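Local coordinates for kojibiose phosphorylase (Gut metagenome, PDB 6W0P), which belongs to glycoside hydrolase family 65, carbohydrate-active enzymes that join a beta-sandwich domain to a catalytic domain built mainly of helices, at residues Q416-T421 / M474-F479; I585-V590 / H619-S624. All blocks are in the same frame, centred on the assembly; numbering follows the deposited sequence.

Contact 1: residues Q416-T421 / M474-F479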
ATOM      1  N   GLN A 416       2.725  -0.492  14.585  1.00 27.14           N
ATOM      2  CA  GLN A 416       1.925  -0.458  15.837  1.00 27.48           C
ATOM      3  C   GLN A 416       2.353  -1.616  16.737  1.00 27.74           C
ATOM      4  O   GLN A 416       2.122  -2.775  16.357  1.00 27.83           O
ATOM      5  CB  GLN A 416       0.425  -0.564  15.552  1.00 27.06           C
ATOM      6  CG  GLN A 416      -0.193   0.677  14.921  1.00 27.10           C
ATOM      7  CD  GLN A 416      -1.681   0.489  14.747  1.00 26.98           C
ATOM      8  OE1 GLN A 416      -2.106  -0.396  14.005  1.00 26.46           O
ATOM      9  NE2 GLN A 416      -2.463   1.233  15.526  1.00 26.40           N
ATOM     10  N   PHE A 417       2.905  -1.322  17.913  1.00 28.58           N
ATOM     11  CA  PHE A 417       3.360  -2.375  18.859  1.00 28.85           C
ATOM     12  C   PHE A 417       2.389  -2.473  20.034  1.00 28.21           C
ATOM     13  O   PHE A 417       2.676  -3.240  20.972  1.00 28.43           O
ATOM     14  CB  PHE A 417       4.842  -2.151  19.175  1.00 29.50           C
ATOM     15  CG  PHE A 417       5.638  -1.982  17.906  1.00 29.93           C
ATOM     16  CD1 PHE A 417       5.501  -2.881  16.864  1.00 30.46           C
ATOM     17  CD2 PHE A 417       6.446  -0.881  17.709  1.00 30.71           C
ATOM     18  CE1 PHE A 417       6.196  -2.705  15.673  1.00 30.76           C
ATOM     19  CE2 PHE A 417       7.146  -0.707  16.524  1.00 30.58           C
ATOM     20  CZ  PHE A 417       7.015  -1.613  15.505  1.00 30.45           C
ATOM     21  N   GLN A 418       1.236  -1.802  19.943  1.00 27.98           N
ATOM     22  CA  GLN A 418       0.164  -1.892  20.971  1.00 27.96           C
ATOM     23  C   GLN A 418      -0.217  -3.348  21.213  1.00 27.75           C
ATOM     24  O   GLN A 418      -0.608  -3.663  22.323  1.00 29.11           O
ATOM     25  CB  GLN A 418      -1.070  -1.029  20.632  1.00 27.89           C
ATOM     26  CG  GLN A 418      -1.779  -1.366  19.323  1.00 27.50           C
ATOM     27  CD  GLN A 418      -2.544  -0.191  18.749  1.00 27.22           C
ATOM     28  OE1 GLN A 418      -2.091   0.951  18.786  1.00 27.09           O
ATOM     29  NE2 GLN A 418      -3.719  -0.464  18.221  1.00 26.08           N
ATOM     30  N   PRO A 419      -0.146  -4.316  20.271  1.00 28.02           N
ATOM     31  CA  PRO A 419      -0.494  -5.691  20.642  1.00 27.83           C
ATOM     32  C   PRO A 419       0.508  -6.317  21.625  1.00 28.72           C
ATOM     33  O   PRO A 419       0.089  -7.046  22.518  1.00 28.90           O
ATOM     34  CB  PRO A 419      -0.507  -6.456  19.317  1.00 27.93           C
ATOM     35  CG  PRO A 419      -0.545  -5.387  18.226  1.00 27.67           C
ATOM     36  CD  PRO A 419       0.129  -4.175  18.824  1.00 27.77           C
ATOM     37  N   SER A 420       1.799  -6.012  21.445  1.00 28.56           N
ATOM     38  CA  SER A 420       2.918  -6.525  22.267  1.00 28.84           C
ATOM     39  C   SER A 420       2.870  -5.898  23.670  1.00 28.78           C
ATOM     40  O   SER A 420       2.830  -6.649  24.639  1.00 28.61           O
ATOM     41  CB  SER A 420       4.240  -6.296  21.582  1.00 29.00           C
ATOM     42  OG  SER A 420       4.331  -7.082  20.406  1.00 28.71           O
ATOM     43  N   THR A 421       2.787  -4.578  23.798  1.00 28.90           N
ATOM     44  CA  THR A 421       2.587  -3.942  25.128  1.00 29.36           C
ATOM     45  C   THR A 421       1.209  -4.343  25.676  1.00 29.48           C
ATOM     46  O   THR A 421       1.083  -4.472  26.888  1.00 30.26           O
ATOM     47  CB  THR A 421       2.853  -2.438  25.096  1.00 29.34           C
ATOM     48  OG1 THR A 421       1.960  -1.789  24.186  1.00 29.48           O
ATOM     49  CG2 THR A 421       4.293  -2.151  24.740  1.00 29.31           C
ATOM     50  N   MET A 474       3.333   4.047  14.873  1.00 26.75           N
ATOM     51  CA  MET A 474       1.951   4.533  14.977  1.00 26.44           C
ATOM     52  C   MET A 474       1.414   4.054  16.323  1.00 26.13           C
ATOM     53  O   MET A 474       1.555   2.837  16.611  1.00 25.76           O
ATOM     54  CB  MET A 474       1.106   3.954  13.835  1.00 26.57           C
ATOM     55  CG  MET A 474      -0.370   4.216  13.990  1.00 26.68           C
ATOM     56  SD  MET A 474      -1.409   3.456  12.712  1.00 27.07           S
ATOM     57  CE  MET A 474      -1.039   4.486  11.298  1.00 27.69           C
ATOM     58  N   GLY A 475       0.823   4.969  17.099  1.00 25.73           N
ATOM     59  CA  GLY A 475       0.168   4.648  18.370  1.00 25.57           C
ATOM     60  C   GLY A 475      -1.251   4.184  18.097  1.00 25.79           C
ATOM     61  O   GLY A 475      -1.616   3.947  16.948  1.00 25.43           O
ATOM     62  N   PRO A 476      -2.107   4.047  19.134  1.00 25.43           N
ATOM     63  CA  PRO A 476      -3.521   3.749  18.900  1.00 25.27           C
ATOM     64  C   PRO A 476      -4.220   4.762  17.967  1.00 25.17           C
ATOM     65  O   PRO A 476      -5.125   4.336  17.258  1.00 24.91           O
ATOM     66  CB  PRO A 476      -4.126   3.750  20.318  1.00 25.11           C
ATOM     67  CG  PRO A 476      -2.944   3.467  21.242  1.00 25.19           C
ATOM     68  CD  PRO A 476      -1.756   4.115  20.560  1.00 25.34           C
ATOM     69  N   ASP A 477      -3.800   6.033  17.968  1.00 24.98           N
ATOM     70  CA  ASP A 477      -4.326   7.083  17.054  1.00 25.56           C
ATOM     71  C   ASP A 477      -3.775   6.775  15.664  1.00 25.97           C
ATOM     72  O   ASP A 477      -2.613   7.098  15.384  1.00 26.50           O
ATOM     73  CB  ASP A 477      -3.969   8.523  17.460  1.00 25.58           C
ATOM     74  CG  ASP A 477      -4.298   9.540  16.372  1.00 25.76           C
ATOM     75  OD1 ASP A 477      -5.194   9.233  15.578  1.00 24.77           O
ATOM     76  OD2 ASP A 477      -3.631  10.627  16.292  1.00 25.89           O
ATOM     77  N   GLU A 478      -4.582   6.153  14.826  1.00 26.15           N
ATOM     78  CA  GLU A 478      -4.129   5.692  13.495  1.00 26.60           C
ATOM     79  C   GLU A 478      -4.005   6.865  12.530  1.00 26.43           C
ATOM     80  O   GLU A 478      -3.604   6.614  11.380  1.00 27.86           O
ATOM     81  CB  GLU A 478      -5.081   4.630  12.956  1.00 26.77           C
ATOM     82  CG  GLU A 478      -5.157   3.432  13.873  1.00 27.28           C
ATOM     83  CD  GLU A 478      -6.008   2.305  13.336  1.00 27.26           C
ATOM     84  OE1 GLU A 478      -6.604   2.477  12.276  1.00 27.96           O
ATOM     85  OE2 GLU A 478      -6.025   1.273  13.963  1.00 27.40           O
ATOM     86  N   PHE A 479      -4.294   8.083  12.969  1.00 25.94           N
ATOM     87  CA  PHE A 479      -4.170   9.286  12.124  1.00 26.17           C
ATOM     88  C   PHE A 479      -2.751   9.841  12.207  1.00 26.42           C
ATOM     89  O   PHE A 479      -2.521  10.869  11.587  1.00 27.04           O
ATOM     90  CB  PHE A 479      -5.245  10.302  12.491  1.00 26.48           C
ATOM     91  CG  PHE A 479      -6.658   9.849  12.210  1.00 26.63           C
ATOM     92  CD1 PHE A 479      -6.925   8.744  11.405  1.00 26.67           C
ATOM     93  CD2 PHE A 479      -7.732  10.593  12.683  1.00 27.15           C
ATOM     94  CE1 PHE A 479      -8.233   8.350  11.134  1.00 26.65           C
ATOM     95  CE2 PHE A 479      -9.037  10.225  12.379  1.00 27.18           C
ATOM     96  CZ  PHE A 479      -9.285   9.091  11.628  1.00 26.70           C
TER
HETATM   97  O   HOH W   1      -4.706  -0.986  13.970  1.00 22.24           O
HETATM   98  O   HOH W   2      -5.379   1.759  16.650  1.00 24.71           O
HETATM   99  O   HOH W   3       3.969   1.287  17.958  1.00 24.49           O
HETATM  100  O   HOH W   4       0.681   0.952  18.403  1.00 25.10           O

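Contact 2: residues I585-V590 / H619-S624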
ATOM      1  N   ILE A 585      -7.490  13.481  15.801  1.00 28.27           N
ATOM      2  CA  ILE A 585      -7.107  12.196  16.436  1.00 28.38           C
ATOM      3  C   ILE A 585      -8.268  11.211  16.280  1.00 28.95           C
ATOM      4  O   ILE A 585      -9.462  11.613  16.440  1.00 28.97           O
ATOM      5  CB  ILE A 585      -6.731  12.443  17.902  1.00 28.94           C
ATOM      6  CG1 ILE A 585      -5.439  13.252  18.013  1.00 29.65           C
ATOM      7  CG2 ILE A 585      -6.627  11.155  18.689  1.00 28.87           C
ATOM      8  CD1 ILE A 585      -5.350  14.024  19.305  1.00 30.54           C
ATOM      9  N   LYS A 586      -7.942   9.964  15.955  1.00 28.30           N
ATOM     10  CA  LYS A 586      -8.966   8.930  15.728  1.00 28.62           C
ATOM     11  C   LYS A 586      -9.542   8.485  17.072  1.00 27.98           C
ATOM     12  O   LYS A 586     -10.751   8.348  17.181  1.00 26.92           O
ATOM     13  CB  LYS A 586      -8.355   7.768  14.953  1.00 29.70           C
ATOM     14  CG  LYS A 586      -9.321   6.644  14.598  1.00 30.53           C
ATOM     15  CD  LYS A 586      -8.562   5.532  13.912  1.00 32.10           C
ATOM     16  CE  LYS A 586      -9.355   4.267  13.716  1.00 33.25           C
ATOM     17  NZ  LYS A 586     -10.341   4.515  12.651  1.00 34.89           N
ATOM     18  N   GLN A 587      -8.692   8.233  18.054  1.00 27.79           N
ATOM     19  CA  GLN A 587      -9.115   7.515  19.273  1.00 27.69           C
ATOM     20  C   GLN A 587      -8.090   7.799  20.358  1.00 27.74           C
ATOM     21  O   GLN A 587      -7.039   8.364  20.090  1.00 27.53           O
ATOM     22  CB  GLN A 587      -9.258   6.028  18.958  1.00 27.99           C
ATOM     23  CG  GLN A 587      -7.934   5.330  18.615  1.00 28.41           C
ATOM     24  CD  GLN A 587      -8.151   3.948  18.030  1.00 28.20           C
ATOM     25  OE1 GLN A 587      -8.368   3.794  16.841  1.00 28.46           O
ATOM     26  NE2 GLN A 587      -8.060   2.920  18.860  1.00 27.94           N
ATOM     27  N   PRO A 588      -8.375   7.422  21.612  1.00 27.25           N
ATOM     28  CA  PRO A 588      -7.434   7.664  22.699  1.00 27.35           C
ATOM     29  C   PRO A 588      -6.025   7.160  22.375  1.00 27.09           C
ATOM     30  O   PRO A 588      -5.856   6.004  22.007  1.00 27.50           O
ATOM     31  CB  PRO A 588      -8.063   6.906  23.867  1.00 27.55           C
ATOM     32  CG  PRO A 588      -9.543   6.952  23.549  1.00 27.79           C
ATOM     33  CD  PRO A 588      -9.623   6.783  22.046  1.00 27.27           C
ATOM     34  N   ASP A 589      -5.035   8.031  22.544  1.00 26.54           N
ATOM     35  CA  ASP A 589      -3.601   7.678  22.419  1.00 26.37           C
ATOM     36  C   ASP A 589      -2.949   8.019  23.766  1.00 26.32           C
ATOM     37  O   ASP A 589      -2.797   7.105  24.592  1.00 25.91           O
ATOM     38  CB  ASP A 589      -3.046   8.352  21.160  1.00 26.39           C
ATOM     39  CG  ASP A 589      -1.764   7.748  20.646  1.00 26.68           C
ATOM     40  OD1 ASP A 589      -0.805   7.700  21.453  1.00 27.77           O
ATOM     41  OD2 ASP A 589      -1.728   7.323  19.438  1.00 26.09           O
ATOM     42  N   VAL A 590      -2.709   9.303  24.043  1.00 26.40           N
ATOM     43  CA  VAL A 590      -2.263   9.758  25.394  1.00 26.34           C
ATOM     44  C   VAL A 590      -3.303   9.293  26.426  1.00 26.31           C
ATOM     45  O   VAL A 590      -2.910   8.751  27.487  1.00 26.33           O
ATOM     46  CB  VAL A 590      -2.068  11.279  25.438  1.00 26.41           C
ATOM     47  CG1 VAL A 590      -1.955  11.790  26.875  1.00 27.17           C
ATOM     48  CG2 VAL A 590      -0.877  11.705  24.615  1.00 26.44           C
ATOM     49  N   HIS A 619     -13.428  10.436  17.523  1.00 39.63           N
ATOM     50  CA  HIS A 619     -14.225   9.377  18.191  1.00 44.07           C
ATOM     51  C   HIS A 619     -14.693   8.405  17.108  1.00 51.53           C
ATOM     52  O   HIS A 619     -15.857   7.964  17.198  1.00 54.56           O
ATOM     53  CB  HIS A 619     -15.417   9.947  19.003  1.00 42.52           C
ATOM     54  CG  HIS A 619     -14.988  10.916  20.045  1.00 41.39           C
ATOM     55  ND1 HIS A 619     -14.147  10.546  21.083  1.00 40.67           N
ATOM     56  CD2 HIS A 619     -15.177  12.246  20.161  1.00 40.57           C
ATOM     57  CE1 HIS A 619     -13.858  11.612  21.801  1.00 39.30           C
ATOM     58  NE2 HIS A 619     -14.478  12.663  21.258  1.00 39.38           N
ATOM     59  N   GLU A 620     -13.826   8.128  16.113  1.00 55.40           N
ATOM     60  CA  GLU A 620     -14.151   7.203  15.000  1.00 59.32           C
ATOM     61  C   GLU A 620     -14.488   5.863  15.649  1.00 56.99           C
ATOM     62  O   GLU A 620     -15.711   5.556  15.761  1.00 57.93           O
ATOM     63  CB  GLU A 620     -13.019   7.093  13.968  1.00 62.05           C
ATOM     64  CG  GLU A 620     -13.259   7.914  12.708  1.00 66.19           C
ATOM     65  CD  GLU A 620     -12.532   7.446  11.450  1.00 72.55           C
ATOM     66  OE1 GLU A 620     -12.714   8.086  10.373  1.00 76.51           O
ATOM     67  OE2 GLU A 620     -11.795   6.432  11.527  1.00 77.49           O
ATOM     68  N   SER A 621     -13.455   5.187  16.163  1.00 52.14           N
ATOM     69  CA  SER A 621     -13.531   3.820  16.722  1.00 51.46           C
ATOM     70  C   SER A 621     -14.609   3.699  17.805  1.00 49.51           C
ATOM     71  O   SER A 621     -14.931   4.685  18.534  1.00 45.84           O
ATOM     72  CB  SER A 621     -12.206   3.369  17.239  1.00 52.20           C
ATOM     73  OG  SER A 621     -11.797   4.205  18.294  1.00 54.56           O
ATOM     74  N   SER A 622     -15.108   2.475  17.940  1.00 47.35           N
ATOM     75  CA  SER A 622     -16.064   2.085  18.998  1.00 47.29           C
ATOM     76  C   SER A 622     -15.339   2.142  20.348  1.00 43.57           C
ATOM     77  O   SER A 622     -16.005   2.052  21.367  1.00 41.42           O
ATOM     78  CB  SER A 622     -16.681   0.730  18.699  1.00 46.86           C
ATOM     79  OG  SER A 622     -15.699  -0.247  18.385  1.00 45.87           O
ATOM     80  N   LEU A 623     -14.022   2.348  20.313  1.00 42.21           N
ATOM     81  CA  LEU A 623     -13.097   2.316  21.473  1.00 41.55           C
ATOM     82  C   LEU A 623     -13.116   3.664  22.222  1.00 39.24           C
ATOM     83  O   LEU A 623     -12.857   3.680  23.442  1.00 39.91           O
ATOM     84  CB  LEU A 623     -11.706   2.012  20.910  1.00 44.03           C
ATOM     85  CG  LEU A 623     -11.422   0.544  20.576  1.00 46.37           C
ATOM     86  CD1 LEU A 623     -12.151   0.096  19.298  1.00 46.92           C
ATOM     87  CD2 LEU A 623      -9.926   0.313  20.426  1.00 46.16           C
ATOM     88  N   SER A 624     -13.453   4.756  21.531  1.00 34.61           N
ATOM     89  CA  SER A 624     -13.172   6.140  21.984  1.00 32.33           C
ATOM     90  C   SER A 624     -14.199   6.637  22.999  1.00 30.39           C
ATOM     91  O   SER A 624     -13.805   7.145  24.031  1.00 29.55           O
ATOM     92  CB  SER A 624     -13.037   7.070  20.824  1.00 32.13           C
ATOM     93  OG  SER A 624     -12.765   8.377  21.280  1.00 32.65           O
TER

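Contact 1: residues Q416-T421 / M474-F479
Q416 meets M474, G475 and E478 through its long amide side chain, and one direct hydrogen bond joins the segments: Q416 NE2 donates to G475 O at 3.2 Å. The N-H points well at its acceptor (160°), and G475 O lies close to the amide plane of Q416, whereas NE2 stands above the carbonyl plane of G475. With CG anti to the carbonyl carbon (chi1 -72°) and the chain extended beyond it, glutamine has the length to bring a donor to this backbone oxygen. Nearer the backbone, Q416 CA lies 3.4 Å from M474 O in a CA-H...O contact.

Water-mediated bonds extend the polar layer. Water 2 accepts from the NE2 atoms of Q416 and Q418 and donates to P476 O and E478 OE2, with 2.7 Å between it and P476 O. Water 1 donates to both Q416 OE1 and E478 OE2, so each end of the Q416 amide has a partner and its rotation is fixed.

Van der Waals packing fills in the rest. M474 lays its flexible thioether across the Q416 side chain, M474 SD 3.6 Å from Q416 CD. Q418 OE1 lies 3.1 Å from P476 N; proline has no hydrogen there to share, and this is close packing alone.

F417 takes the N-cap position of helix 418-434, its ring edge-to-face with F454 of helix 437-458. Through Q416 and Q418 the loop 474-479 packs against the start of helix 418-434, with Y488 of helix 487-504 touching Q418 and P476, and H412 of helix 410-413 touching M474 and E478.

Contact 2: residues I585-V590 / H619-S624
K586 reaches E620 with both its backbone and its side chain. K586 O accepts from E620 N at 3.3 Å, the donor lying in the carbonyl plane, and more weakly from H619 N, so one oxygen engages two successive amides. The K586 side chain crosses that of E620 at about a right angle, and K586 NZ meets E620 OE2 in a salt bridge of 2.7 Å. Lysine is long enough for this: CG is anti to the backbone N, and only at chi4 (73°) does the chain bend, setting NZ beside the carboxylate. E620 is poorly ordered, however, and the ion pair, between two partly exposed residues, is probably mobile.

Beside it, Q587 packs against the S621-S624 turn. S621 OG touches Q587 CB at 3.2 Å, a close fit that a small serine allows, while Q587 NE2 rests 3.6 Å from the methyl L623 CD2, the two side chains running alongside each other in the same direction. P588 brings its ring carbon CD within 3.6 Å of S624 OG.

Further out, the turn itself is positioned. S621 to S624 form a type I beta turn, closed by a weak backbone bond, and H619 ND1 and S624 OG are hydrogen-bonded at 2.6 Å, tying the turn's last residue back to the head of the segment. H619 NE2 bonds in turn to E614 OE2, and its ring meets H628 and F644 edge-to-face.

The contact thus joins the loop preceding helix 590-596 to the loop entering helix 624-634, whose I627 and H628 touch P588, while T667 of helix 666-680 touches L623.

In the fold
Contacts 1 and 2 come in series along the chain: contact 1 is complete before contact 2 begins, and their centres lie about 12 Å apart. Loops 474-479 and 585-590 touch directly: D477 N lies 2.8 Å from D589 OD2 and D477 OD1 lies 2.9 Å from K586 N, both probable hydrogen bonds, while P476 packs on Q587 and P588. All four segments belong to the family 65 central catalytic region, which in relatives is an (alpha/alpha)6 barrel. The two contacts thus link, through touching loops, the start of helix 418-434 to the starts of helices 590-596 and 624-634, from which it is far in sequence.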